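PDB 3WE5: ubiquitin conjugating enzyme from Agrocybe aegerita, which probably receives activated ubiquitin as a thioester on a cysteine and passes it on toward substrate proteins, as E2 ubiquitin-conjugating enzymes do. Local coordinates for residues 54-60 against 73-79; 107-111 against 153-159. All blocks are in the same frame, centred on the assembly; numbering follows the deposited sequence.

Contact 1: residues 54-60 against 73-79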
# COMPACT_ATOMS: atom_id res chain seq x y z
N SER A 54 -13.21 -27.61 4.12
CA SER A 54 -13.27 -26.63 3.05
C SER A 54 -13.11 -25.20 3.55
O SER A 54 -12.60 -24.35 2.84
CB SER A 54 -14.59 -26.75 2.31
OG SER A 54 -14.68 -28.03 1.71
N LYS A 55 -13.61 -24.93 4.75
CA LYS A 55 -13.56 -23.57 5.29
C LYS A 55 -13.40 -23.60 6.80
O LYS A 55 -14.22 -24.21 7.50
CB LYS A 55 -14.83 -22.77 4.91
CG LYS A 55 -14.75 -21.28 5.28
CD LYS A 55 -15.95 -20.49 4.70
CE LYS A 55 -17.26 -20.93 5.32
NZ LYS A 55 -17.27 -20.72 6.81
N TRP A 56 -12.38 -22.90 7.31
CA TRP A 56 -12.17 -22.76 8.75
C TRP A 56 -12.15 -21.29 9.14
O TRP A 56 -11.79 -20.41 8.34
CB TRP A 56 -10.82 -23.37 9.17
CG TRP A 56 -10.68 -24.87 9.04
CD1 TRP A 56 -11.62 -25.78 8.61
CD2 TRP A 56 -9.51 -25.62 9.36
NE1 TRP A 56 -11.09 -27.06 8.65
CE2 TRP A 56 -9.79 -26.99 9.11
CE3 TRP A 56 -8.23 -25.27 9.85
CZ2 TRP A 56 -8.84 -28.01 9.30
CZ3 TRP A 56 -7.28 -26.29 10.04
CH2 TRP A 56 -7.60 -27.65 9.78
N LEU A 57 -12.54 -21.01 10.38
CA LEU A 57 -12.49 -19.65 10.92
C LEU A 57 -11.68 -19.60 12.22
O LEU A 57 -11.83 -20.46 13.09
CB LEU A 57 -13.91 -19.18 11.26
CG LEU A 57 -14.88 -19.04 10.09
CD1 LEU A 57 -16.30 -18.73 10.64
CD2 LEU A 57 -14.44 -17.96 9.13
N PHE A 58 -10.83 -18.58 12.33
CA PHE A 58 -10.08 -18.27 13.55
C PHE A 58 -10.38 -16.84 14.00
O PHE A 58 -10.79 -16.00 13.21
CB PHE A 58 -8.56 -18.34 13.26
CG PHE A 58 -8.06 -19.70 12.98
CD1 PHE A 58 -8.20 -20.26 11.71
CD2 PHE A 58 -7.42 -20.45 13.97
CE1 PHE A 58 -7.72 -21.54 11.45
CE2 PHE A 58 -6.93 -21.72 13.72
CZ PHE A 58 -7.10 -22.28 12.44
N THR A 59 -10.17 -16.55 15.29
CA THR A 59 -10.01 -15.16 15.70
C THR A 59 -8.53 -14.88 15.91
O THR A 59 -7.80 -15.75 16.36
CB THR A 59 -10.81 -14.79 16.94
OG1 THR A 59 -10.40 -15.61 18.03
CG2 THR A 59 -12.29 -14.98 16.68
N ILE A 60 -8.12 -13.67 15.55
CA ILE A 60 -6.72 -13.25 15.67
C ILE A 60 -6.70 -11.99 16.53
O ILE A 60 -7.33 -10.97 16.18
CB ILE A 60 -6.14 -12.90 14.31
CG1 ILE A 60 -6.21 -14.11 13.36
CG2 ILE A 60 -4.71 -12.36 14.44
CD1 ILE A 60 -5.42 -15.33 13.82
N TYR A 73 -10.01 -10.06 15.38
CA TYR A 73 -10.49 -10.05 14.00
C TYR A 73 -10.76 -11.47 13.60
O TYR A 73 -10.09 -12.37 14.04
CB TYR A 73 -9.44 -9.45 13.07
CG TYR A 73 -9.18 -8.01 13.43
CD1 TYR A 73 -9.98 -7.01 12.91
CD2 TYR A 73 -8.15 -7.67 14.30
CE1 TYR A 73 -9.77 -5.71 13.23
CE2 TYR A 73 -7.93 -6.33 14.63
CZ TYR A 73 -8.76 -5.36 14.09
OH TYR A 73 -8.59 -4.01 14.37
N THR A 74 -11.74 -11.65 12.71
CA THR A 74 -12.05 -13.00 12.26
C THR A 74 -11.35 -13.25 10.93
O THR A 74 -11.46 -12.45 10.00
CB THR A 74 -13.57 -13.16 12.11
OG1 THR A 74 -14.17 -13.03 13.41
CG2 THR A 74 -13.94 -14.51 11.53
N LEU A 75 -10.62 -14.37 10.88
CA LEU A 75 -9.81 -14.75 9.71
C LEU A 75 -10.36 -16.06 9.15
O LEU A 75 -10.53 -17.03 9.87
CB LEU A 75 -8.35 -14.94 10.14
CG LEU A 75 -7.30 -15.22 9.07
CD1 LEU A 75 -7.18 -14.01 8.12
CD2 LEU A 75 -5.93 -15.52 9.72
N GLN A 76 -10.63 -16.06 7.84
CA GLN A 76 -11.21 -17.22 7.17
C GLN A 76 -10.18 -17.87 6.26
O GLN A 76 -9.44 -17.17 5.57
CB GLN A 76 -12.41 -16.74 6.35
CG GLN A 76 -13.13 -17.81 5.50
CD GLN A 76 -14.20 -17.13 4.65
OE1 GLN A 76 -15.27 -16.80 5.14
NE2 GLN A 76 -13.88 -16.84 3.39
N PHE A 77 -10.10 -19.20 6.33
CA PHE A 77 -9.29 -20.01 5.41
C PHE A 77 -10.24 -20.81 4.54
O PHE A 77 -11.13 -21.47 5.05
CB PHE A 77 -8.45 -21.00 6.20
CG PHE A 77 -7.30 -20.36 6.90
CD1 PHE A 77 -7.51 -19.60 8.03
CD2 PHE A 77 -6.00 -20.53 6.43
CE1 PHE A 77 -6.41 -18.98 8.68
CE2 PHE A 77 -4.95 -19.94 7.05
CZ PHE A 77 -5.14 -19.15 8.17
N ARG A 78 -10.03 -20.77 3.23
CA ARG A 78 -10.72 -21.71 2.33
C ARG A 78 -9.71 -22.59 1.62
O ARG A 78 -8.67 -22.10 1.15
CB ARG A 78 -11.58 -20.93 1.32
CG ARG A 78 -12.88 -20.43 1.91
CD ARG A 78 -13.77 -19.80 0.85
NE ARG A 78 -13.29 -18.48 0.47
CZ ARG A 78 -13.82 -17.74 -0.50
NH1 ARG A 78 -14.83 -18.22 -1.22
NH2 ARG A 78 -13.33 -16.54 -0.76
N PHE A 79 -10.00 -23.89 1.55
CA PHE A 79 -9.07 -24.90 1.00
C PHE A 79 -9.64 -25.53 -0.26
O PHE A 79 -10.80 -25.95 -0.27
CB PHE A 79 -8.80 -26.01 2.03
CG PHE A 79 -8.45 -25.50 3.41
CD1 PHE A 79 -7.18 -24.98 3.67
CD2 PHE A 79 -9.39 -25.51 4.43
CE1 PHE A 79 -6.86 -24.45 4.93
CE2 PHE A 79 -9.06 -25.02 5.71
CZ PHE A 79 -7.80 -24.49 5.95
O HOH W 1 -17.17 -17.75 6.88

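Contact 2: residues 107-111 against 153-159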
# COMPACT_ATOMS: atom_id res chain seq x y z
N TYR A 107 -6.90 -5.19 2.47
CA TYR A 107 -7.92 -4.42 1.77
C TYR A 107 -9.20 -4.31 2.60
O TYR A 107 -9.42 -5.11 3.50
CB TYR A 107 -8.18 -5.05 0.39
CG TYR A 107 -7.01 -4.84 -0.54
CD1 TYR A 107 -6.82 -3.60 -1.15
CD2 TYR A 107 -6.08 -5.84 -0.77
CE1 TYR A 107 -5.75 -3.37 -1.99
CE2 TYR A 107 -4.99 -5.62 -1.61
CZ TYR A 107 -4.84 -4.38 -2.21
OH TYR A 107 -3.78 -4.14 -3.04
N SER A 108 -10.02 -3.31 2.32
CA SER A 108 -11.23 -3.07 3.10
C SER A 108 -12.26 -4.20 2.93
O SER A 108 -13.18 -4.33 3.74
CB SER A 108 -11.85 -1.71 2.74
OG SER A 108 -12.22 -1.69 1.37
N ASN A 109 -12.11 -4.99 1.87
CA ASN A 109 -12.95 -6.15 1.67
C ASN A 109 -12.39 -7.38 2.36
O ASN A 109 -12.93 -8.47 2.21
CB ASN A 109 -13.16 -6.42 0.17
CG ASN A 109 -11.90 -6.93 -0.52
OD1 ASN A 109 -10.79 -6.85 0.03
ND2 ASN A 109 -12.07 -7.44 -1.73
N GLY A 110 -11.30 -7.22 3.10
CA GLY A 110 -10.74 -8.32 3.87
C GLY A 110 -9.64 -9.11 3.18
O GLY A 110 -8.95 -9.92 3.83
N HIS A 111 -9.47 -8.90 1.88
CA HIS A 111 -8.43 -9.61 1.14
C HIS A 111 -7.06 -9.16 1.64
O HIS A 111 -6.89 -8.01 2.06
CB HIS A 111 -8.55 -9.33 -0.35
CG HIS A 111 -9.75 -9.96 -0.98
ND1 HIS A 111 -9.91 -10.05 -2.34
CD2 HIS A 111 -10.84 -10.54 -0.43
CE1 HIS A 111 -11.05 -10.66 -2.61
NE2 HIS A 111 -11.63 -10.97 -1.47
N TYR A 153 -8.74 -1.66 -6.17
CA TYR A 153 -8.79 -3.11 -6.00
C TYR A 153 -10.19 -3.61 -5.64
O TYR A 153 -10.69 -4.56 -6.24
CB TYR A 153 -7.80 -3.58 -4.93
CG TYR A 153 -7.88 -5.06 -4.69
CD1 TYR A 153 -7.31 -5.96 -5.59
CD2 TYR A 153 -8.54 -5.58 -3.58
CE1 TYR A 153 -7.39 -7.31 -5.38
CE2 TYR A 153 -8.63 -6.93 -3.37
CZ TYR A 153 -8.06 -7.80 -4.28
OH TYR A 153 -8.14 -9.15 -4.07
N VAL A 154 -10.83 -2.97 -4.66
CA VAL A 154 -12.04 -3.53 -4.08
C VAL A 154 -13.24 -3.49 -5.05
O VAL A 154 -14.11 -4.37 -5.02
CB VAL A 154 -12.35 -2.88 -2.71
CG1 VAL A 154 -13.76 -3.21 -2.25
CG2 VAL A 154 -11.32 -3.33 -1.66
N ARG A 155 -13.25 -2.50 -5.94
CA ARG A 155 -14.34 -2.36 -6.91
C ARG A 155 -14.47 -3.56 -7.83
O ARG A 155 -15.58 -3.99 -8.15
CB ARG A 155 -14.13 -1.11 -7.77
CG ARG A 155 -14.47 0.20 -7.08
CD ARG A 155 -14.66 1.32 -8.10
NE ARG A 155 -13.39 1.80 -8.64
CZ ARG A 155 -12.67 2.76 -8.07
NH1 ARG A 155 -13.09 3.33 -6.94
NH2 ARG A 155 -11.52 3.15 -8.62
N THR A 156 -13.34 -4.11 -8.26
CA THR A 156 -13.32 -5.18 -9.26
C THR A 156 -12.90 -6.53 -8.67
O THR A 156 -12.75 -7.51 -9.40
CB THR A 156 -12.39 -4.81 -10.43
OG1 THR A 156 -12.32 -5.89 -11.37
CG2 THR A 156 -11.00 -4.51 -9.92
N ALA A 157 -12.72 -6.59 -7.36
CA ALA A 157 -12.20 -7.79 -6.70
C ALA A 157 -13.13 -9.01 -6.75
O ALA A 157 -14.32 -8.91 -6.46
CB ALA A 157 -11.79 -7.48 -5.26
N PRO A 158 -12.57 -10.18 -7.09
CA PRO A 158 -13.31 -11.44 -7.21
C PRO A 158 -13.65 -12.04 -5.85
O PRO A 158 -13.06 -11.63 -4.85
CB PRO A 158 -12.32 -12.33 -7.94
CG PRO A 158 -10.98 -11.85 -7.46
CD PRO A 158 -11.12 -10.36 -7.31
N ASP A 159 -14.57 -13.01 -5.82
CA ASP A 159 -14.97 -13.68 -4.58
C ASP A 159 -13.76 -14.25 -3.86
O ASP A 159 -13.57 -14.04 -2.66
CB ASP A 159 -15.96 -14.82 -4.84
CG ASP A 159 -16.21 -15.67 -3.59
OD1 ASP A 159 -16.87 -15.18 -2.65
OD2 ASP A 159 -15.74 -16.83 -3.53
O HOH W 2 -15.00 -6.85 -3.07

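Contact 1: residues 54-60 against 73-79
Residues 54-60 and 73-79 pair as the two central strands of the four-stranded antiparallel sheet of the E2 fold, a beta hairpin running from Ser-54 beside Phe-79 to Ile-60 beside Tyr-73. Trp-56 with Phe-77, Phe-58 with Leu-75 and Ile-60 with Tyr-73 are hydrogen-bonded pairs, each closed by two backbone bonds; Leu-75 N to Phe-58 O, at 2.8 Å, is nearly straight. Between them, CA-H groups point at the same carbonyls, as from Leu-57 CA to Leu-75 O at 3.4 Å. Phe-79 N to Ser-54 O extends the pairing beyond Lys-55 and Arg-78, with the donor above the carbonyl plane.

The face bearing Trp-56, Phe-58, Leu-75 and Phe-77 packs partly on helix 127-140, where Val-127 meets both phenylalanines and Cys-131 meets Phe-77. The Phe-58 and Phe-77 rings meet obliquely, with CD1 of Phe-58 3.7 Å from CE1 of Phe-77. Further along, Ile-60 CG1 rests 3.9 Å from Leu-75 CD2.

The other face, with Lys-55, Leu-57, Gln-76 and Arg-78, is more polar. Leu-57 and Gln-76 lie alongside each other and point the same way, CD2 of Leu-57 touching CB of Gln-76 at 3.7 Å. Lys-55 starts extended, then bends at its last two torsions (65° and 60°), bringing NZ to a water that donates to Gln-76 OE1; the two polar ends are thus bridged without touching.

Phe-79 turns its edge to the face of Trp-56 in a T-shaped stack, the planes 75° apart. The indole is also held by Trp-56 NE1 bonding to Asp-52 O. Phe-79 CE2 makes the approach, 3.7 Å from Trp-56 CG and displaced toward the rim of the indole.

Contact 2: residues 107-111 against 153-159
Tyr-153, on helix 150-156, lays its ring against Tyr-107 and points its hydroxyl at His-111, both in the loop 107-111, which contains a type I turn from Tyr-107 to Gly-110. Its CG stands anti to the backbone N (chi1 177°), carrying the ring off the helix and over the loop. At the root, CB touches CE1 of Tyr-107 at 3.6 Å. CG lies near that same carbon, and CD2 settles over one face of the Tyr-107 ring, 3.5 Å from its CG. The two rings form a face-to-face stack, inclined 29° to each other. Ala-157 CB comes over the opposite face of Tyr-153, toward its rim. CE2 then passes to His-111 ND1 and the Asn-109 amide, whose plane stands almost upright to the ring. At the tip, OH meets His-111 ND1 at 2.6 Å in an essentially straight hydrogen bond, lying in the plane of the imidazole.

The loop is braced from within: Asn-109 OD1 accepts from His-111 N in an Asx turn, and its ND2 sits over the centre of the imidazole. ND2 also shares a water with Val-154 O, while Val-154 CG2 packs 3.6 Å from Ser-108 OG. Tyr-107 OH bonds to Asp-149 of its own chain and to Arg-152 of the second subunit.

In the E2 family the catalytic cysteine closely follows this turn. With one ring face stacked and the hydroxyl bonded to ND1, the rotations of Tyr-153 and His-111 are mutually restrained, and the loop is tied to the C-terminal helix through both aromatic and polar contact.

The two contacts follow one another along the chain: the hairpin of contact 1 closes before the loop 107-111 begins, and their centres lie about 17 Å apart. Contact 1 occupies the middle of the antiparallel sheet, whereas contact 2 joins a loop after the edge strand 89-92 to the C-terminal helix and tail. The loop remains tied to the sheet by backbone bonding between Gly-110 and Phe-92. A salt bridge of 2.8 Å from Arg-78 NH1 to Asp-159 OD2 ties the tail to it as well, so loop and tail are held on the same core. Contact 2 probably lies near the catalytic region, as in other E2 enzymes.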